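Local coordinates for Sensory/regulatory protein rpfC (PDB 3M6M) that probably acts as a sensor histidine kinase in quorum sensing, whose receiver domain, the part described here, binds the DSF synthase RpfF, at residues 16-22 / 59-65; 54-59 / 88-92; 77-81 / 110-114. All blocks are in the same frame, centred on the assembly; numbering follows the deposited sequence.

Contact 1: residues 16-22 / 59-65; sequences RMLVADD and YDAVIVD. With MG (magnesium ion), chain T.
Strands 16-20 and 61-65 run in the same direction, axes 4.7 Å apart at closest and 14° from parallel, pairing Met17-Ala20 in order with Ala61-Val64. Backbone hydrogen bonds zigzag between them: Leu18 N to Ala61 O (3.2 Å), Ile63 N to Leu18 O and Asp65 N to Ala20 O (both 2.8 Å), Ala20 N to Ile63 O (2.9 Å). Asp60 N donates to Arg16 O and Arg16 N to Asp60 OD2, each 2.9 Å. On one face small Ala61 leaves a hollow for Met17 (Met17 SD to Ala61 CB 3.8 Å), and Ile63 rises beside Val19. On the other, under helix 47-56, Ala20 CB meets Val64 CG2 (4.1 Å), and Leu18 lies against Val62 and over the Tyr59 ring (Leu18 CB 4.0 Å from the centroid, CH-pi), opposite Arg16 NH1. Mg binds Asp22 OD1 (2.5 Å), Asp65 OD2 (2.3 Å) and His67 O; Lys119 salt-bridges Asp21 and Asp65, and His23 N bonds Asp21 OD1. This acidic pocket typifies CheY-like receivers, consistent with Asp65 being the family's phospho-acceptor.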
loop_
_atom_site.group_PDB
_atom_site.type_symbol
_atom_site.label_atom_id
_atom_site.label_comp_id
_atom_site.label_asym_id
_atom_site.label_seq_id
_atom_site.Cartn_x
_atom_site.Cartn_y
_atom_site.Cartn_z
ATOM N N ARG D 16 -37.141 -23.546 -19.001
ATOM C CA ARG D 16 -37.887 -22.295 -19.094
ATOM C C ARG D 16 -36.920 -21.168 -19.458
ATOM O O ARG D 16 -36.011 -20.839 -18.690
ATOM C CB ARG D 16 -38.607 -22.010 -17.773
ATOM C CG ARG D 16 -39.970 -21.353 -17.930
ATOM C CD ARG D 16 -40.852 -21.627 -16.717
ATOM N NE ARG D 16 -42.226 -21.167 -16.918
ATOM C CZ ARG D 16 -42.735 -20.047 -16.409
ATOM N NH1 ARG D 16 -41.991 -19.248 -15.652
ATOM N NH2 ARG D 16 -43.998 -19.724 -16.657
ATOM N N MET D 17 -37.117 -20.591 -20.640
ATOM C CA MET D 17 -36.161 -19.640 -21.206
ATOM C C MET D 17 -36.679 -18.210 -21.265
ATOM O O MET D 17 -37.839 -17.968 -21.607
ATOM C CB MET D 17 -35.725 -20.085 -22.605
ATOM C CG MET D 17 -34.858 -21.327 -22.624
ATOM S SD MET D 17 -33.223 -21.027 -21.940
ATOM C CE MET D 17 -32.609 -22.700 -21.822
ATOM N N LEU D 18 -35.799 -17.270 -20.931
ATOM C CA LEU D 18 -36.093 -15.848 -21.035
ATOM C C LEU D 18 -35.086 -15.189 -21.975
ATOM O O LEU D 18 -33.874 -15.305 -21.783
ATOM C CB LEU D 18 -36.079 -15.190 -19.651
ATOM C CG LEU D 18 -36.522 -13.729 -19.504
ATOM C CD1 LEU D 18 -37.895 -13.465 -20.115
ATOM C CD2 LEU D 18 -36.514 -13.343 -18.039
ATOM N N VAL D 19 -35.601 -14.512 -22.997
ATOM C CA VAL D 19 -34.768 -13.936 -24.048
ATOM C C VAL D 19 -34.985 -12.429 -24.154
ATOM O O VAL D 19 -36.124 -11.957 -24.150
ATOM C CB VAL D 19 -35.040 -14.609 -25.423
ATOM C CG1 VAL D 19 -34.146 -14.020 -26.503
ATOM C CG2 VAL D 19 -34.831 -16.116 -25.340
ATOM N N ALA D 20 -33.885 -11.683 -24.241
ATOM C CA ALA D 20 -33.943 -10.236 -24.427
ATOM C C ALA D 20 -33.116 -9.774 -25.628
ATOM O O ALA D 20 -31.915 -10.035 -25.709
ATOM C CB ALA D 20 -33.500 -9.511 -23.164
ATOM N N ASP D 21 -33.785 -9.095 -26.558
ATOM C CA ASP D 21 -33.143 -8.453 -27.703
ATOM C C ASP D 21 -34.028 -7.310 -28.185
ATOM O O ASP D 21 -35.253 -7.456 -28.256
ATOM C CB ASP D 21 -32.902 -9.455 -28.835
ATOM C CG ASP D 21 -31.948 -8.925 -29.890
ATOM O OD1 ASP D 21 -32.289 -7.934 -30.574
ATOM O OD2 ASP D 21 -30.859 -9.512 -30.048
ATOM N N ASP D 22 -33.406 -6.182 -28.522
ATOM C CA ASP D 22 -34.148 -4.980 -28.913
ATOM C C ASP D 22 -34.744 -5.038 -30.326
ATOM O O ASP D 22 -35.636 -4.254 -30.655
ATOM C CB ASP D 22 -33.302 -3.711 -28.717
ATOM C CG ASP D 22 -31.978 -3.758 -29.460
ATOM O OD1 ASP D 22 -31.195 -4.707 -29.243
ATOM O OD2 ASP D 22 -31.709 -2.827 -30.247
ATOM N N TYR D 59 -36.899 -18.589 -14.005
ATOM C CA TYR D 59 -36.436 -19.134 -15.283
ATOM C C TYR D 59 -35.159 -19.955 -15.120
ATOM O O TYR D 59 -34.351 -19.696 -14.224
ATOM C CB TYR D 59 -36.224 -18.008 -16.303
ATOM C CG TYR D 59 -37.485 -17.240 -16.637
ATOM C CD1 TYR D 59 -38.322 -17.654 -17.675
ATOM C CD2 TYR D 59 -37.848 -16.106 -15.908
ATOM C CE1 TYR D 59 -39.487 -16.954 -17.980
ATOM C CE2 TYR D 59 -39.009 -15.401 -16.204
ATOM C CZ TYR D 59 -39.821 -15.829 -17.241
ATOM O OH TYR D 59 -40.970 -15.133 -17.535
ATOM N N ASP D 60 -34.987 -20.947 -15.990
ATOM C CA ASP D 60 -33.825 -21.833 -15.933
ATOM C C ASP D 60 -32.558 -21.173 -16.472
ATOM O O ASP D 60 -31.460 -21.455 -15.994
ATOM C CB ASP D 60 -34.108 -23.145 -16.667
ATOM C CG ASP D 60 -35.062 -24.050 -15.904
ATOM O OD1 ASP D 60 -34.901 -24.192 -14.671
ATOM O OD2 ASP D 60 -35.971 -24.627 -16.539
ATOM N N ALA D 61 -32.725 -20.299 -17.463
ATOM C CA ALA D 61 -31.610 -19.583 -18.078
ATOM C C ALA D 61 -32.095 -18.331 -18.801
ATOM O O ALA D 61 -33.214 -18.299 -19.320
ATOM C CB ALA D 61 -30.851 -20.493 -19.044
ATOM N N VAL D 62 -31.243 -17.309 -18.831
ATOM C CA VAL D 62 -31.544 -16.050 -19.514
ATOM C C VAL D 62 -30.559 -15.820 -20.663
ATOM O O VAL D 62 -29.342 -15.863 -20.467
ATOM C CB VAL D 62 -31.507 -14.837 -18.541
ATOM C CG1 VAL D 62 -31.756 -13.528 -19.287
ATOM C CG2 VAL D 62 -32.521 -15.007 -17.408
ATOM N N ILE D 63 -31.097 -15.592 -21.858
ATOM C CA ILE D 63 -30.291 -15.217 -23.017
ATOM C C ILE D 63 -30.478 -13.730 -23.294
ATOM O O ILE D 63 -31.576 -13.290 -23.641
ATOM C CB ILE D 63 -30.658 -16.031 -24.282
ATOM C CG1 ILE D 63 -30.645 -17.536 -23.986
ATOM C CG2 ILE D 63 -29.702 -15.688 -25.423
ATOM C CD1 ILE D 63 -31.213 -18.404 -25.099
ATOM N N VAL D 64 -29.402 -12.963 -23.133
ATOM C CA VAL D 64 -29.456 -11.511 -23.287
ATOM C C VAL D 64 -28.603 -11.004 -24.458
ATOM O O VAL D 64 -27.496 -11.490 -24.693
ATOM C CB VAL D 64 -29.081 -10.779 -21.959
ATOM C CG1 VAL D 64 -27.584 -10.889 -21.652
ATOM C CG2 VAL D 64 -29.523 -9.321 -21.999
ATOM N N ASP D 65 -29.144 -10.036 -25.192
ATOM C CA ASP D 65 -28.398 -9.327 -26.224
ATOM C C ASP D 65 -27.514 -8.290 -25.546
ATOM O O ASP D 65 -27.980 -7.541 -24.681
ATOM C CB ASP D 65 -29.361 -8.654 -27.210
ATOM C CG ASP D 65 -28.647 -7.839 -28.282
ATOM O OD1 ASP D 65 -27.546 -8.233 -28.726
ATOM O OD2 ASP D 65 -29.204 -6.799 -28.693
HETATM MG MG MG T . -28.947 -5.158 -30.343
#

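Contact 2: residues 54-59 / 88-92; sequences MAEEDY and MRYTP
In this partly buried contact at the edge of the CheY-like alpha/beta fold, the C-terminal end of helix 47-56 and the chain leaving it for strand 61-65 pack on loop 88-92, which leads from helix 73-85 into strand 93-97. Residues 54-56 form the weakly bonded last turn of helix 47-56; 57-59 and all of 88-92 are extended. The backbones stay well apart, with CA to CA distances of 6.9 Å for Tyr59 and Thr91 and 8.1 Å for Asp58 and Arg89, so side chains bridge the gap. Inside, Met54 (m, t, p) reaches towards Leu80 of helix 73-85. The all-trans Met88 brings its CE to 3.6 Å from Met54 CB, and Thr91 CG2 sits 3.3 Å from Met54 CE. An apolar side chain of an RpfF chain also packs on Met88. At the solvent-exposed side Arg89 extends past Asp58, whose CB lies over one face of the guanidinium. Their salt bridge is long, Asp58 OD1 to Arg89 NH1 at 3.8 Å, with the oxygen well out of the guanidinium plane, so only the charges attract. Tyr59 turns its CA-to-CB bond away and offers its carbonyl: Thr91 OG1 donates a weak hydrogen bond to Tyr59 O, at 3.4 Å.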
loop_
_atom_site.group_PDB
_atom_site.type_symbol
_atom_site.label_atom_id
_atom_site.label_comp_id
_atom_site.label_asym_id
_atom_site.label_seq_id
_atom_site.Cartn_x
_atom_site.Cartn_y
_atom_site.Cartn_z
ATOM N N MET D 54 -38.126 -11.608 -14.262
ATOM C CA MET D 54 -37.457 -12.529 -13.337
ATOM C C MET D 54 -37.986 -12.417 -11.908
ATOM O O MET D 54 -37.871 -13.358 -11.120
ATOM C CB MET D 54 -35.945 -12.301 -13.353
ATOM C CG MET D 54 -35.254 -12.803 -14.607
ATOM S SD MET D 54 -33.550 -12.232 -14.771
ATOM C CE MET D 54 -32.703 -13.376 -13.695
ATOM N N ALA D 55 -38.563 -11.262 -11.588
ATOM C CA ALA D 55 -39.172 -11.030 -10.286
ATOM C C ALA D 55 -40.587 -11.604 -10.214
ATOM O O ALA D 55 -41.093 -11.890 -9.125
ATOM C CB ALA D 55 -39.183 -9.543 -9.969
ATOM N N GLU D 56 -41.219 -11.769 -11.374
ATOM C CA GLU D 56 -42.582 -12.292 -11.452
ATOM C C GLU D 56 -42.586 -13.818 -11.568
ATOM O O GLU D 56 -43.414 -14.491 -10.948
ATOM C CB GLU D 56 -43.338 -11.652 -12.624
ATOM C CG GLU D 56 -44.855 -11.581 -12.434
ATOM C CD GLU D 56 -45.595 -12.778 -13.020
ATOM O OE1 GLU D 56 -45.632 -12.907 -14.265
ATOM O OE2 GLU D 56 -46.155 -13.578 -12.237
ATOM N N GLU D 57 -41.659 -14.352 -12.363
ATOM C CA GLU D 57 -41.522 -15.797 -12.552
ATOM C C GLU D 57 -40.056 -16.229 -12.514
ATOM O O GLU D 57 -39.155 -15.412 -12.703
ATOM C CB GLU D 57 -42.169 -16.238 -13.873
ATOM C CG GLU D 57 -43.695 -16.353 -13.834
ATOM C CD GLU D 57 -44.193 -17.412 -12.857
ATOM O OE1 GLU D 57 -45.118 -17.109 -12.073
ATOM O OE2 GLU D 57 -43.661 -18.544 -12.868
ATOM N N ASP D 58 -39.829 -17.517 -12.270
ATOM C CA ASP D 58 -38.482 -18.082 -12.237
ATOM C C ASP D 58 -38.139 -18.774 -13.556
ATOM O O ASP D 58 -38.977 -19.457 -14.149
ATOM C CB ASP D 58 -38.338 -19.055 -11.063
ATOM C CG ASP D 58 -38.530 -18.377 -9.713
ATOM O OD1 ASP D 58 -39.445 -18.788 -8.966
ATOM O OD2 ASP D 58 -37.773 -17.432 -9.398
ATOM N N TYR D 59 -36.899 -18.589 -14.005
ATOM C CA TYR D 59 -36.436 -19.134 -15.283
ATOM C C TYR D 59 -35.159 -19.955 -15.120
ATOM O O TYR D 59 -34.351 -19.696 -14.224
ATOM C CB TYR D 59 -36.224 -18.008 -16.303
ATOM C CG TYR D 59 -37.485 -17.240 -16.637
ATOM C CD1 TYR D 59 -38.322 -17.654 -17.675
ATOM C CD2 TYR D 59 -37.848 -16.106 -15.908
ATOM C CE1 TYR D 59 -39.487 -16.954 -17.980
ATOM C CE2 TYR D 59 -39.009 -15.401 -16.204
ATOM C CZ TYR D 59 -39.821 -15.829 -17.241
ATOM O OH TYR D 59 -40.970 -15.133 -17.535
ATOM N N MET D 88 -32.021 -12.677 -4.074
ATOM C CA MET D 88 -32.656 -13.167 -5.294
ATOM C C MET D 88 -32.102 -14.534 -5.698
ATOM O O MET D 88 -30.905 -14.800 -5.551
ATOM C CB MET D 88 -32.471 -12.163 -6.433
ATOM C CG MET D 88 -33.339 -12.421 -7.655
ATOM S SD MET D 88 -32.785 -11.511 -9.107
ATOM C CE MET D 88 -34.113 -11.867 -10.247
ATOM N N ARG D 89 -32.993 -15.392 -6.190
ATOM C CA ARG D 89 -32.639 -16.702 -6.729
ATOM C C ARG D 89 -31.608 -16.565 -7.855
ATOM O O ARG D 89 -31.746 -15.703 -8.729
ATOM C CB ARG D 89 -33.903 -17.397 -7.247
ATOM C CG ARG D 89 -33.675 -18.701 -8.001
ATOM C CD ARG D 89 -34.632 -18.808 -9.181
ATOM N NE ARG D 89 -34.626 -20.134 -9.798
ATOM C CZ ARG D 89 -35.469 -21.118 -9.485
ATOM N NH1 ARG D 89 -36.398 -20.941 -8.549
ATOM N NH2 ARG D 89 -35.384 -22.286 -10.108
ATOM N N TYR D 90 -30.579 -17.409 -7.823
ATOM C CA TYR D 90 -29.588 -17.442 -8.892
ATOM C C TYR D 90 -30.163 -18.063 -10.160
ATOM O O TYR D 90 -30.855 -19.082 -10.112
ATOM C CB TYR D 90 -28.326 -18.206 -8.473
ATOM C CG TYR D 90 -27.293 -18.291 -9.579
ATOM C CD1 TYR D 90 -26.400 -17.243 -9.806
ATOM C CD2 TYR D 90 -27.221 -19.411 -10.412
ATOM C CE1 TYR D 90 -25.458 -17.307 -10.829
ATOM C CE2 TYR D 90 -26.282 -19.487 -11.439
ATOM C CZ TYR D 90 -25.404 -18.431 -11.641
ATOM O OH TYR D 90 -24.470 -18.497 -12.650
ATOM N N THR D 91 -29.866 -17.434 -11.293
ATOM C CA THR D 91 -30.217 -17.980 -12.603
ATOM C C THR D 91 -29.161 -17.616 -13.658
ATOM O O THR D 91 -28.765 -16.453 -13.764
ATOM C CB THR D 91 -31.669 -17.605 -13.046
ATOM O OG1 THR D 91 -31.730 -17.468 -14.470
ATOM C CG2 THR D 91 -32.135 -16.318 -12.393
ATOM N N PRO D 92 -28.686 -18.628 -14.415
ATOM C CA PRO D 92 -27.616 -18.492 -15.410
ATOM C C PRO D 92 -27.951 -17.505 -16.524
ATOM O O PRO D 92 -29.091 -17.464 -16.998
ATOM C CB PRO D 92 -27.495 -19.906 -15.991
ATOM C CG PRO D 92 -28.030 -20.798 -14.939
ATOM C CD PRO D 92 -29.138 -20.026 -14.298
#

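Contact 3: residues 77-81 / 110-114; sequences LKQLR and QAGAR
Leu77 lays its side chain across the backbone turn at 111-113, its CB 3.8 Å from Ala111 CB, its CG 4.1 Å from Ala113 CB and its CD1 3.9 Å from Ala113 N. Its residue belongs to a regular helix, in which Arg81 N bonds back to Leu77 O at 3.0 Å, and the two side chains one turn apart both point toward segment 110-114. Between them in sequence, Lys78 stands sideways, and its CG touches Ala111 CB at 4.0 Å; the closest CA pair, Lys78 and Ala111, is 5.6 Å apart. The small Ala111 thus lets the helix come close, and its methyl lies against both Leu77 and Lys78.

The opposing segment finishes helix 102-110 with a Schellman motif. Gly112 takes phi/psi of 95/17, where a CB would jam against the preceding carbonyl oxygen and would also lie only 3.0 Å from Arg81 NH1. Arg81 (chi1 t, chi2 94°, chi3 p) curls its guanidinium over this turn, one face on Ala111 C and Gly112 N. Its NH2 gives a weak hydrogen bond to Gln110 O, 2.5 Å but bent to 115°, at the C-terminal end of that helix.

The arrangement joins two helices of the CheY-like fold beside the strand between them: Leu77 and Ala113 both rest on Val95 of strand 93-97. Two RpfF chains reach Lys78, and one of them also packs on Arg81, while the 110-114 turn leads directly into edge strand 115-118.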
loop_
_atom_site.group_PDB
_atom_site.type_symbol
_atom_site.label_atom_id
_atom_site.label_comp_id
_atom_site.label_asym_id
_atom_site.label_seq_id
_atom_site.Cartn_x
_atom_site.Cartn_y
_atom_site.Cartn_z
ATOM N N LEU D 77 -26.145 -7.876 -16.060
ATOM C CA LEU D 77 -25.250 -8.777 -15.333
ATOM C C LEU D 77 -24.780 -8.180 -14.012
ATOM O O LEU D 77 -24.816 -8.851 -12.980
ATOM C CB LEU D 77 -24.037 -9.165 -16.191
ATOM C CG LEU D 77 -24.051 -10.425 -17.072
ATOM C CD1 LEU D 77 -24.625 -11.639 -16.340
ATOM C CD2 LEU D 77 -24.779 -10.199 -18.380
ATOM N N LYS D 78 -24.349 -6.920 -14.049
ATOM C CA LYS D 78 -23.866 -6.225 -12.854
ATOM C C LYS D 78 -24.990 -5.956 -11.853
ATOM O O LYS D 78 -24.776 -5.984 -10.641
ATOM C CB LYS D 78 -23.145 -4.926 -13.228
ATOM C CG LYS D 78 -21.776 -5.149 -13.868
ATOM C CD LYS D 78 -20.890 -3.911 -13.771
ATOM C CE LYS D 78 -19.413 -4.281 -13.903
ATOM N NZ LYS D 78 -18.506 -3.154 -13.531
ATOM N N GLN D 79 -26.189 -5.706 -12.371
ATOM C CA GLN D 79 -27.369 -5.539 -11.529
ATOM C C GLN D 79 -27.843 -6.857 -10.921
ATOM O O GLN D 79 -28.271 -6.890 -9.767
ATOM C CB GLN D 79 -28.498 -4.863 -12.300
ATOM C CG GLN D 79 -28.316 -3.363 -12.400
ATOM C CD GLN D 79 -29.622 -2.609 -12.414
ATOM O OE1 GLN D 79 -29.721 -1.548 -13.024
ATOM N NE2 GLN D 79 -30.633 -3.141 -11.731
ATOM N N LEU D 80 -27.758 -7.936 -11.694
ATOM C CA LEU D 80 -28.118 -9.260 -11.201
ATOM C C LEU D 80 -27.159 -9.757 -10.125
ATOM O O LEU D 80 -27.591 -10.381 -9.156
ATOM C CB LEU D 80 -28.210 -10.273 -12.349
ATOM C CG LEU D 80 -29.516 -10.276 -13.146
ATOM C CD1 LEU D 80 -29.398 -11.195 -14.353
ATOM C CD2 LEU D 80 -30.707 -10.680 -12.275
ATOM N N ARG D 81 -25.869 -9.470 -10.294
ATOM C CA ARG D 81 -24.847 -9.864 -9.321
ATOM C C ARG D 81 -25.179 -9.370 -7.905
ATOM O O ARG D 81 -25.131 -10.149 -6.951
ATOM C CB ARG D 81 -23.456 -9.381 -9.761
ATOM C CG ARG D 81 -22.335 -9.683 -8.767
ATOM C CD ARG D 81 -21.613 -10.984 -9.087
ATOM N NE ARG D 81 -20.504 -10.769 -10.017
ATOM C CZ ARG D 81 -19.757 -11.735 -10.549
ATOM N NH1 ARG D 81 -19.987 -13.009 -10.253
ATOM N NH2 ARG D 81 -18.774 -11.424 -11.381
ATOM N N GLN D 110 -16.230 -11.110 -16.287
ATOM C CA GLN D 110 -15.972 -10.498 -14.981
ATOM C C GLN D 110 -17.265 -10.165 -14.236
ATOM O O GLN D 110 -17.293 -10.165 -13.005
ATOM C CB GLN D 110 -15.122 -9.229 -15.130
ATOM C CG GLN D 110 -13.717 -9.448 -15.693
ATOM C CD GLN D 110 -12.695 -9.839 -14.640
ATOM O OE1 GLN D 110 -11.780 -9.070 -14.337
ATOM N NE2 GLN D 110 -12.839 -11.038 -14.081
ATOM N N ALA D 111 -18.327 -9.883 -14.990
ATOM C CA ALA D 111 -19.628 -9.534 -14.422
ATOM C C ALA D 111 -20.508 -10.757 -14.141
ATOM O O ALA D 111 -21.666 -10.619 -13.739
ATOM C CB ALA D 111 -20.353 -8.542 -15.327
ATOM N N GLY D 112 -19.956 -11.949 -14.360
ATOM C CA GLY D 112 -20.630 -13.192 -13.997
ATOM C C GLY D 112 -21.437 -13.871 -15.089
ATOM O O GLY D 112 -22.270 -14.730 -14.797
ATOM N N ALA D 113 -21.198 -13.493 -16.343
ATOM C CA ALA D 113 -21.836 -14.155 -17.479
ATOM C C ALA D 113 -21.263 -15.557 -17.654
ATOM O O ALA D 113 -20.045 -15.732 -17.734
ATOM C CB ALA D 113 -21.657 -13.340 -18.752
ATOM N N ARG D 114 -22.147 -16.547 -17.703
ATOM C CA ARG D 114 -21.734 -17.947 -17.778
ATOM C C ARG D 114 -21.261 -18.374 -19.166
ATOM O O ARG D 114 -20.421 -19.269 -19.290
ATOM C CB ARG D 114 -22.849 -18.870 -17.283
ATOM C CG ARG D 114 -22.985 -18.905 -15.771
ATOM C CD ARG D 114 -23.810 -20.096 -15.322
ATOM N NE ARG D 114 -23.082 -21.360 -15.438
ATOM C CZ ARG D 114 -22.476 -21.981 -14.430
ATOM N NH1 ARG D 114 -22.500 -21.464 -13.207
ATOM N NH2 ARG D 114 -21.843 -23.127 -14.646
#

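Overall arrangement
Contact 1 lies mid-sheet, about 4 Å from the centre of the chain, and carries the Mg site; contacts 2 and 3 lie nearer the periphery, about 12 and 11 Å out. Contacts 1 and 2 share Tyr59, and Val62 N probably hydrogen-bonds Pro92 O (2.8 Å), setting strand 93-97 beside 61-65. Contacts 2 and 3 meet around Leu80, whose CD2 lies 3.6 Å from Met54 CE and 3.9 Å from Met88 SD, and again where Tyr90 OH approaches Arg114 CD (3.2 Å). Contact 3 does not touch contact 1, and the Leu77 side chain is about 14 Å from Mg. One RpfF chain reaches contact 2 and two reach contact 3.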